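Local coordinates for cellulose biosynthesis protein BcsG (PDB 5OLT) that is required for cellulose biosynthesis, here as its zinc-binding extramembrane domain, a member of the alkaline phosphatase family of metalloenzymes, at residues H94-S102 / T351-N359; F37-F48 / S113-R121. One frame throughout, in Å; residues are numbered along the deposited sequence. Where two conformers were deposited one is given.

Contact 1 (94-102 with 351-359) and contact 2 (37-48 with 113-121) sit side by side, their centres about 13 Å apart, and their segments alternate along the chain. Residues 354-358 of contact 1 join them. This short run holds the loop that leads into zinc ligand Ser102, and it also meets both segments of contact 2: Glu356 OE2 lies 2.5 Å from Tyr38 OH and Val354 O 2.8 Å from Gln116 NE2, both probable hydrogen bonds. Alongside, Ala358 CA packs 3.4 Å from His119 CD2. The zinc ion itself belongs to the contact 1 side, with Ser102 OG 2.0 Å from it.

Contact 1. Residues H94-S102 / T351-N359; sequences HFNSGTSYS and TAPVSENAN. With ZN (zinc ion), chain B.
Asn357 lays its amide against the loop 99-101 and is used at both ends. Its OD1 takes the backbone N of Ser100 at 3.1 Å, on a lone pair in the carbonyl plane. Thr99 OG1 is near both Asn357 OD1 and Glu356 O, and its one proton can serve either. The other end, Asn357 ND2, gives an almost straight bond (174°) to Ser100 OG, 2.9 Å away and in the amide plane. That hydroxyl also pairs with Arg282 O. Tyr101 then lies over the same amide, ring and amide planes 18° apart, with Asn357 CG 3.7 Å from Tyr101 CD2; its phenol oxygen goes on to Asp283.

The loop leaving strand 90-96 of the large mixed sheet here meets 355-357, an edge strand of the small antiparallel sheet; 96-101 and 353-357 run nearly the same way. Gly98 O accepts Glu356 N at 2.8 Å, the donor standing above the carbonyl plane, and also receives a CA-H...O contact from Ser355. Asn96, with CG anti to its backbone nitrogen (chi1 -171°), reaches across Pro353, the centre of an inverse gamma turn. Its ND2 donates to Ser355 OG at 3.0 Å and to a water 2.9 Å away, which can donate to Ala352 O, while OD1 is bonded to Thr290.

Tyr101 is the N-cap residue of helix 102-110, and Ser102, which follows it, binds zinc alongside Cys67, Glu266 and His267. Since Asn357 binds Ser100 through both N and OG and stacks on Tyr101, the chemistry implies that the approach to this metal ligand is held by directed polar bonds as well as packing.

Contact 2. Residues F37-F48 / S113-R121; sequences FYAAEEKRKTTF and SCGQPSHTR
Lys45 and Cys114 form a single backbone bridge, flanked by two hydrogen bonds: Thr46 N to Ser113 O at 2.8 Å and Gly115 N to Arg44 O at 2.9 Å. This lays the segment that leaves helix 27-42 along the 113-118 loop, and Gly115 CA comes close enough to Glu41 O for a CA-H...O contact.

At the helix end, Glu41 turns its carboxylate back to the loop. OE1 receives Gln116 N on its anti lone pair, 2.8 Å away and nearly straight at 170°. OE2 is met on its syn side by Arg44 NH1, a salt bridge with the oxygen in the guanidinium plane; this nitrogen also donates to Gln350 O. Thus one carboxylate ties the loop backbone to the chain just after its own helix. The Phe37 ring, one face covered by Glu41 CG, presents its edge to the Gln116 amide, whose plane is 82° from the ring, with CZ 3.7 Å from Gln116 CD. Gln116 NE2 itself donates to Val354 O.

On the neighbouring residue, Tyr38, Ser118 CB packs off-centre over the ring in a CH-pi contact. The guanidinium of Arg121 is sandwiched: Pro117 CB lies over the centre of one face, and the stacked Glu42 carboxylate covers the other, its OE1 3.3 Å from Arg121 NE but well out of plane, so charge alone draws them together. At its edge, NH2 donates to a water that gives its protons to Tyr38 O and Gln116 O.

Behind these contacts, Ser118 OG caps the short helix 119-122 by accepting Arg121 N, with chi1 at 65° placing the hydroxyl between its own backbone N and carbonyl carbon. Farther out, the disulfide Cys114-Cys130 anchors the loop, and Ser322 OG binds both Thr46 OG1 and Ser113 OG, the latter 3.5 Å from Phe48 CE1 at the edge of that ring.

Contact 1. Residues H94-S102 / T351-N359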
loop_
_atom_site.group_PDB
_atom_site.type_symbol
_atom_site.label_atom_id
_atom_site.label_comp_id
_atom_site.label_asym_id
_atom_site.label_seq_id
_atom_site.Cartn_x
_atom_site.Cartn_y
_atom_site.Cartn_z
ATOM N N HIS A 94 -7.438 1.928 8.943
ATOM C CA HIS A 94 -6.280 1.845 9.830
ATOM C C HIS A 94 -5.207 1.010 9.154
ATOM O O HIS A 94 -4.701 0.033 9.737
ATOM C CB HIS A 94 -6.686 1.315 11.228
ATOM C CG HIS A 94 -7.552 2.280 11.957
ATOM N ND1 HIS A 94 -7.047 3.445 12.501
ATOM C CD2 HIS A 94 -8.885 2.306 12.168
ATOM C CE1 HIS A 94 -8.033 4.131 13.047
ATOM N NE2 HIS A 94 -9.160 3.477 12.833
ATOM N N PHE A 95 -4.825 1.424 7.942
ATOM C CA PHE A 95 -3.742 0.790 7.190
ATOM C C PHE A 95 -2.453 1.533 7.500
ATOM O O PHE A 95 -2.377 2.742 7.311
ATOM C CB PHE A 95 -4.038 0.888 5.682
ATOM C CG PHE A 95 -3.113 0.070 4.848
ATOM C CD1 PHE A 95 -1.802 0.536 4.530
ATOM C CD2 PHE A 95 -3.507 -1.185 4.399
ATOM C CE1 PHE A 95 -0.955 -0.239 3.753
ATOM C CE2 PHE A 95 -2.672 -1.925 3.590
ATOM C CZ PHE A 95 -1.396 -1.476 3.281
ATOM N N ASN A 96 -1.453 0.789 7.984
ATOM C CA ASN A 96 -0.177 1.403 8.354
ATOM C C ASN A 96 0.858 1.169 7.279
ATOM O O ASN A 96 1.110 0.047 6.871
ATOM C CB ASN A 96 0.304 0.791 9.666
ATOM C CG ASN A 96 1.501 1.521 10.216
ATOM O OD1 ASN A 96 1.389 2.717 10.529
ATOM N ND2 ASN A 96 2.645 0.834 10.328
ATOM N N SER A 97 1.500 2.254 6.837
ATOM C CA SER A 97 2.470 2.129 5.739
ATOM C C SER A 97 3.845 1.598 6.185
ATOM O O SER A 97 4.649 1.219 5.336
ATOM C CB SER A 97 2.678 3.473 5.028
ATOM O OG SER A 97 3.354 4.362 5.883
ATOM N N GLY A 98 4.093 1.557 7.488
ATOM C CA GLY A 98 5.315 0.933 8.008
ATOM C C GLY A 98 6.570 1.785 7.968
ATOM O O GLY A 98 7.600 1.308 8.442
ATOM N N THR A 99 6.493 2.995 7.391
ATOM C CA THR A 99 7.681 3.847 7.181
ATOM C C THR A 99 7.233 5.186 6.695
ATOM O O THR A 99 6.054 5.348 6.279
ATOM C CB THR A 99 8.625 3.188 6.145
ATOM O OG1 THR A 99 9.796 4.001 5.992
ATOM C CG2 THR A 99 7.934 3.012 4.792
ATOM N N SER A 100 8.130 6.172 6.768
ATOM C CA SER A 100 7.791 7.482 6.230
ATOM C C SER A 100 8.661 7.903 5.052
ATOM O O SER A 100 8.567 9.076 4.649
ATOM C CB SER A 100 7.764 8.533 7.310
ATOM O OG SER A 100 8.997 8.612 8.005
ATOM N N TYR A 101 9.436 6.966 4.480
ATOM C CA TYR A 101 10.271 7.265 3.306
ATOM C C TYR A 101 9.843 6.445 2.110
ATOM O O TYR A 101 9.341 5.328 2.262
ATOM C CB TYR A 101 11.747 6.981 3.618
ATOM C CG TYR A 101 12.389 7.901 4.663
ATOM C CD1 TYR A 101 12.057 9.253 4.763
ATOM C CD2 TYR A 101 13.397 7.409 5.474
ATOM C CE1 TYR A 101 12.689 10.089 5.701
ATOM C CE2 TYR A 101 14.065 8.228 6.379
ATOM C CZ TYR A 101 13.701 9.560 6.493
ATOM O OH TYR A 101 14.395 10.338 7.428
ATOM N N SER A 102 10.065 6.999 0.909
ATOM C CA SER A 102 9.531 6.393 -0.302
ATOM C C SER A 102 10.151 5.053 -0.659
ATOM O O SER A 102 9.425 4.098 -0.980
ATOM C CB SER A 102 9.755 7.333 -1.490
ATOM O OG SER A 102 9.190 8.616 -1.248
ATOM N N THR A 351 -2.287 -6.459 11.362
ATOM C CA THR A 351 -0.868 -6.200 11.618
ATOM C C THR A 351 -0.807 -5.014 12.549
ATOM O O THR A 351 -1.476 -3.984 12.320
ATOM C CB THR A 351 -0.126 -5.864 10.300
ATOM O OG1 THR A 351 -0.318 -6.941 9.361
ATOM C CG2 THR A 351 1.378 -5.680 10.560
ATOM N N ALA A 352 -0.030 -5.139 13.620
ATOM C CA ALA A 352 0.142 -4.009 14.540
ATOM C C ALA A 352 0.808 -2.844 13.790
ATOM O O ALA A 352 1.624 -3.080 12.862
ATOM C CB ALA A 352 0.973 -4.428 15.765
ATOM N N PRO A 353 0.464 -1.598 14.182
ATOM C CA PRO A 353 1.040 -0.411 13.505
ATOM C C PRO A 353 2.435 -0.087 14.009
ATOM O O PRO A 353 2.624 0.699 14.908
ATOM C CB PRO A 353 0.040 0.698 13.836
ATOM C CG PRO A 353 -0.476 0.289 15.166
ATOM C CD PRO A 353 -0.647 -1.215 15.076
ATOM N N VAL A 354 3.386 -0.764 13.439
ATOM C CA VAL A 354 4.801 -0.551 13.726
ATOM C C VAL A 354 5.395 0.094 12.488
ATOM O O VAL A 354 5.154 -0.366 11.367
ATOM C CB VAL A 354 5.495 -1.902 13.982
ATOM C CG1 VAL A 354 7.012 -1.720 14.103
ATOM C CG2 VAL A 354 4.879 -2.571 15.224
ATOM N N SER A 355 6.166 1.163 12.674
ATOM C CA SER A 355 6.761 1.849 11.529
ATOM C C SER A 355 8.223 2.134 11.802
ATOM O O SER A 355 8.607 2.391 12.964
ATOM C CB SER A 355 6.042 3.177 11.258
ATOM O OG SER A 355 4.670 2.932 11.012
ATOM N N GLU A 356 9.025 2.084 10.751
ATOM C CA GLU A 356 10.457 2.286 10.914
ATOM C C GLU A 356 11.072 2.975 9.777
ATOM O O GLU A 356 10.649 2.821 8.628
ATOM C CB GLU A 356 11.212 0.930 10.960
ATOM C CG GLU A 356 10.659 -0.074 11.883
ATOM C CD GLU A 356 11.566 -1.262 12.069
ATOM O OE1 GLU A 356 12.828 -1.217 11.838
ATOM O OE2 GLU A 356 10.957 -2.237 12.500
ATOM N N ASN A 357 12.106 3.754 10.110
ATOM C CA ASN A 357 13.113 4.184 9.127
ATOM C C ASN A 357 14.450 3.664 9.700
ATOM O O ASN A 357 14.455 3.071 10.771
ATOM C CB ASN A 357 13.103 5.709 8.964
ATOM C CG ASN A 357 11.742 6.263 8.532
ATOM O OD1 ASN A 357 10.989 5.636 7.783
ATOM N ND2 ASN A 357 11.455 7.480 8.956
ATOM N N ALA A 358 15.580 3.904 9.035
ATOM C CA ALA A 358 16.885 3.376 9.503
ATOM C C ALA A 358 17.149 3.677 10.965
ATOM O O ALA A 358 17.673 2.829 11.700
ATOM C CB ALA A 358 18.040 3.883 8.658
ATOM N N ASN A 359 16.709 4.849 11.403
ATOM C CA ASN A 359 17.128 5.311 12.711
ATOM C C ASN A 359 16.074 5.334 13.800
ATOM O O ASN A 359 16.348 5.698 14.932
ATOM C CB ASN A 359 17.693 6.730 12.553
ATOM C CG ASN A 359 18.984 6.781 11.762
ATOM O OD1 ASN A 359 18.997 6.901 10.526
ATOM N ND2 ASN A 359 20.097 6.769 12.490
HETATM ZN ZN ZN B . 7.264 9.098 -1.022
HETATM O O HOH W 1 2.328 -2.083 10.306
HETATM O O HOH W 2 8.893 10.929 -0.529
#

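Contact 2. Residues F37-F48 / S113-R121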
loop_
_atom_site.group_PDB
_atom_site.type_symbol
_atom_site.label_atom_id
_atom_site.label_comp_id
_atom_site.label_asym_id
_atom_site.label_seq_id
_atom_site.Cartn_x
_atom_site.Cartn_y
_atom_site.Cartn_z
ATOM N N PHE A 37 6.951 -9.066 18.121
ATOM C CA PHE A 37 6.333 -8.701 16.848
ATOM C C PHE A 37 7.182 -9.202 15.668
ATOM O O PHE A 37 6.664 -9.843 14.761
ATOM C CB PHE A 37 6.132 -7.176 16.820
ATOM C CG PHE A 37 5.742 -6.606 15.458
ATOM C CD1 PHE A 37 4.417 -6.595 15.038
ATOM C CD2 PHE A 37 6.710 -6.070 14.616
ATOM C CE1 PHE A 37 4.052 -6.056 13.794
ATOM C CE2 PHE A 37 6.369 -5.555 13.366
ATOM C CZ PHE A 37 5.037 -5.530 12.966
ATOM N N TYR A 38 8.500 -8.960 15.690
ATOM C CA TYR A 38 9.330 -9.398 14.582
ATOM C C TYR A 38 9.269 -10.915 14.422
ATOM O O TYR A 38 9.217 -11.410 13.313
ATOM C CB TYR A 38 10.793 -9.001 14.785
ATOM C CG TYR A 38 11.114 -7.529 14.644
ATOM C CD1 TYR A 38 10.445 -6.692 13.716
ATOM C CD2 TYR A 38 12.139 -6.957 15.424
ATOM C CE1 TYR A 38 10.810 -5.328 13.598
ATOM C CE2 TYR A 38 12.486 -5.621 15.310
ATOM C CZ TYR A 38 11.841 -4.819 14.395
ATOM O OH TYR A 38 12.215 -3.511 14.293
ATOM N N ALA A 39 9.300 -11.641 15.555
ATOM C CA ALA A 39 9.272 -13.118 15.499
ATOM C C ALA A 39 7.976 -13.588 14.882
ATOM O O ALA A 39 7.994 -14.453 14.015
ATOM C CB ALA A 39 9.449 -13.698 16.889
ATOM N N ALA A 40 6.852 -13.005 15.320
ATOM C CA ALA A 40 5.562 -13.453 14.800
ATOM C C ALA A 40 5.455 -13.126 13.317
ATOM O O ALA A 40 4.950 -13.922 12.518
ATOM C CB ALA A 40 4.432 -12.826 15.559
ATOM N N GLU A 41 5.894 -11.927 12.940
ATOM C CA GLU A 41 5.753 -11.508 11.545
ATOM C C GLU A 41 6.556 -12.368 10.587
ATOM O O GLU A 41 6.147 -12.612 9.453
ATOM C CB GLU A 41 6.178 -10.048 11.409
ATOM C CG GLU A 41 5.179 -9.055 11.998
ATOM C CD GLU A 41 3.820 -9.123 11.323
ATOM O OE1 GLU A 41 3.787 -9.021 10.086
ATOM O OE2 GLU A 41 2.823 -9.243 12.051
ATOM N N GLU A 42 7.736 -12.835 11.027
ATOM C CA GLU A 42 8.616 -13.589 10.142
ATOM C C GLU A 42 8.001 -14.949 9.767
ATOM O O GLU A 42 8.385 -15.520 8.739
ATOM C CB GLU A 42 9.993 -13.747 10.781
ATOM C CG GLU A 42 11.001 -14.396 9.859
ATOM C CD GLU A 42 12.313 -13.676 9.748
ATOM O OE1 GLU A 42 12.681 -12.831 10.611
ATOM O OE2 GLU A 42 13.024 -14.026 8.778
ATOM N N LYS A 43 7.032 -15.420 10.565
ATOM C CA LYS A 43 6.348 -16.682 10.300
ATOM C C LYS A 43 5.126 -16.524 9.396
ATOM O O LYS A 43 4.490 -17.510 9.051
ATOM C CB LYS A 43 5.939 -17.326 11.635
ATOM C CG LYS A 43 7.140 -17.717 12.513
ATOM C CD LYS A 43 6.624 -18.509 13.701
ATOM C CE LYS A 43 7.753 -18.927 14.606
ATOM N NZ LYS A 43 8.186 -20.328 14.385
ATOM N N ARG A 44 4.802 -15.297 9.007
ATOM C CA ARG A 44 3.557 -15.028 8.269
ATOM C C ARG A 44 3.830 -14.933 6.790
ATOM O O ARG A 44 4.797 -14.315 6.356
ATOM C CB ARG A 44 2.933 -13.690 8.722
ATOM C CG ARG A 44 2.628 -13.639 10.191
ATOM C CD ARG A 44 2.040 -12.291 10.592
ATOM N NE ARG A 44 0.612 -12.241 10.290
ATOM C CZ ARG A 44 -0.171 -11.203 10.592
ATOM N NH1 ARG A 44 0.344 -10.071 11.061
ATOM N NH2 ARG A 44 -1.470 -11.265 10.333
ATOM N N LYS A 45 2.948 -15.560 6.007
ATOM C CA LYS A 45 3.042 -15.463 4.556
ATOM C C LYS A 45 1.673 -15.742 3.983
ATOM O O LYS A 45 0.857 -16.441 4.592
ATOM C CB LYS A 45 4.113 -16.406 3.983
ATOM C CG LYS A 45 3.759 -17.871 4.018
ATOM C CD LYS A 45 4.770 -18.689 3.219
ATOM C CE LYS A 45 4.257 -20.119 3.016
ATOM N NZ LYS A 45 5.061 -20.920 2.047
ATOM N N THR A 46 1.454 -15.152 2.824
ATOM C CA THR A 46 0.333 -15.520 1.976
ATOM C C THR A 46 0.741 -16.752 1.203
ATOM O O THR A 46 1.780 -16.804 0.581
ATOM C CB THR A 46 0.057 -14.402 0.983
ATOM O OG1 THR A 46 -0.053 -13.195 1.717
ATOM C CG2 THR A 46 -1.214 -14.678 0.216
ATOM N N THR A 47 -0.095 -17.756 1.203
ATOM C CA THR A 47 0.242 -18.889 0.314
ATOM C C THR A 47 -0.492 -18.763 -1.013
ATOM O O THR A 47 -1.724 -18.739 -1.038
ATOM C CB THR A 47 -0.029 -20.236 0.973
ATOM O OG1 THR A 47 0.804 -20.322 2.135
ATOM C CG2 THR A 47 0.339 -21.375 0.044
ATOM N N PHE A 48 0.286 -18.594 -2.078
ATOM C CA PHE A 48 -0.233 -18.676 -3.452
ATOM C C PHE A 48 -0.390 -20.127 -3.900
ATOM O O PHE A 48 0.358 -21.002 -3.448
ATOM C CB PHE A 48 0.645 -17.875 -4.404
ATOM C CG PHE A 48 0.408 -16.397 -4.314
ATOM C CD1 PHE A 48 0.967 -15.643 -3.269
ATOM C CD2 PHE A 48 -0.405 -15.757 -5.254
ATOM C CE1 PHE A 48 0.707 -14.295 -3.178
ATOM C CE2 PHE A 48 -0.685 -14.407 -5.151
ATOM C CZ PHE A 48 -0.106 -13.655 -4.120
ATOM N N SER A 113 3.843 -10.219 0.407
ATOM C CA SER A 113 3.359 -11.581 0.638
ATOM C C SER A 113 3.964 -12.261 1.858
ATOM O O SER A 113 3.543 -13.368 2.177
ATOM C CB SER A 113 3.557 -12.423 -0.614
ATOM O OG SER A 113 2.811 -11.855 -1.716
ATOM N N CYS A 114 4.859 -11.583 2.582
ATOM C CA CYS A 114 5.304 -12.084 3.881
ATOM C C CYS A 114 5.083 -11.017 4.929
ATOM O O CYS A 114 4.861 -9.857 4.592
ATOM C CB CYS A 114 6.795 -12.396 3.861
ATOM S SG CYS A 114 7.166 -13.828 2.835
ATOM N N GLY A 115 5.143 -11.406 6.202
ATOM C CA GLY A 115 4.962 -10.476 7.291
ATOM C C GLY A 115 6.014 -9.363 7.330
ATOM O O GLY A 115 7.001 -9.335 6.573
ATOM N N GLN A 116 5.746 -8.403 8.184
ATOM C CA GLN A 116 6.515 -7.163 8.203
ATOM C C GLN A 116 7.947 -7.362 8.732
ATOM O O GLN A 116 8.101 -7.800 9.877
ATOM C CB GLN A 116 5.784 -6.194 9.128
ATOM C CG GLN A 116 6.470 -4.831 9.168
ATOM C CD GLN A 116 5.628 -3.744 9.793
ATOM O OE1 GLN A 116 4.421 -3.699 9.585
ATOM N NE2 GLN A 116 6.248 -2.841 10.507
ATOM N N PRO A 117 8.961 -6.951 7.954
ATOM C CA PRO A 117 10.351 -7.036 8.445
ATOM C C PRO A 117 10.816 -5.770 9.142
ATOM O O PRO A 117 10.271 -4.677 8.936
ATOM C CB PRO A 117 11.154 -7.164 7.158
ATOM C CG PRO A 117 10.366 -6.414 6.119
ATOM C CD PRO A 117 8.910 -6.649 6.504
ATOM N N SER A 118 11.879 -5.900 9.934
ATOM C CA SER A 118 12.620 -4.716 10.385
ATOM C C SER A 118 13.175 -3.956 9.196
ATOM O O SER A 118 13.302 -4.503 8.084
ATOM C CB SER A 118 13.767 -5.137 11.323
ATOM O OG SER A 118 14.707 -5.903 10.571
ATOM N N HIS A 119 13.519 -2.686 9.433
ATOM C CA HIS A 119 14.114 -1.903 8.394
ATOM C C HIS A 119 15.406 -2.551 7.829
ATOM O O HIS A 119 15.590 -2.574 6.613
ATOM C CB HIS A 119 14.367 -0.480 8.886
ATOM C CG HIS A 119 14.900 0.414 7.827
ATOM N ND1 HIS A 119 14.085 1.117 6.964
ATOM C CD2 HIS A 119 16.170 0.707 7.471
ATOM C CE1 HIS A 119 14.832 1.839 6.144
ATOM N NE2 HIS A 119 16.109 1.602 6.430
ATOM N N THR A 120 16.251 -3.050 8.737
ATOM C CA THR A 120 17.492 -3.733 8.366
ATOM C C THR A 120 17.205 -4.843 7.334
ATOM O O THR A 120 17.860 -4.887 6.277
ATOM C CB THR A 120 18.220 -4.315 9.603
ATOM O OG1 THR A 120 18.443 -3.283 10.580
ATOM C CG2 THR A 120 19.569 -4.911 9.209
ATOM N N ARG A 121 16.206 -5.683 7.640
ATOM C CA ARG A 121 15.845 -6.863 6.826
ATOM C C ARG A 121 15.331 -6.432 5.435
ATOM O O ARG A 121 15.445 -7.186 4.432
ATOM C CB ARG A 121 14.823 -7.744 7.557
ATOM C CG ARG A 121 15.283 -8.858 8.489
ATOM C CD ARG A 121 14.516 -10.201 8.186
ATOM N NE ARG A 121 13.091 -10.259 8.645
ATOM C CZ ARG A 121 12.022 -10.700 7.963
ATOM N NH1 ARG A 121 12.133 -11.195 6.715
ATOM N NH2 ARG A 121 10.795 -10.686 8.548
HETATM O O HOH W 3 9.813 -9.595 11.100
#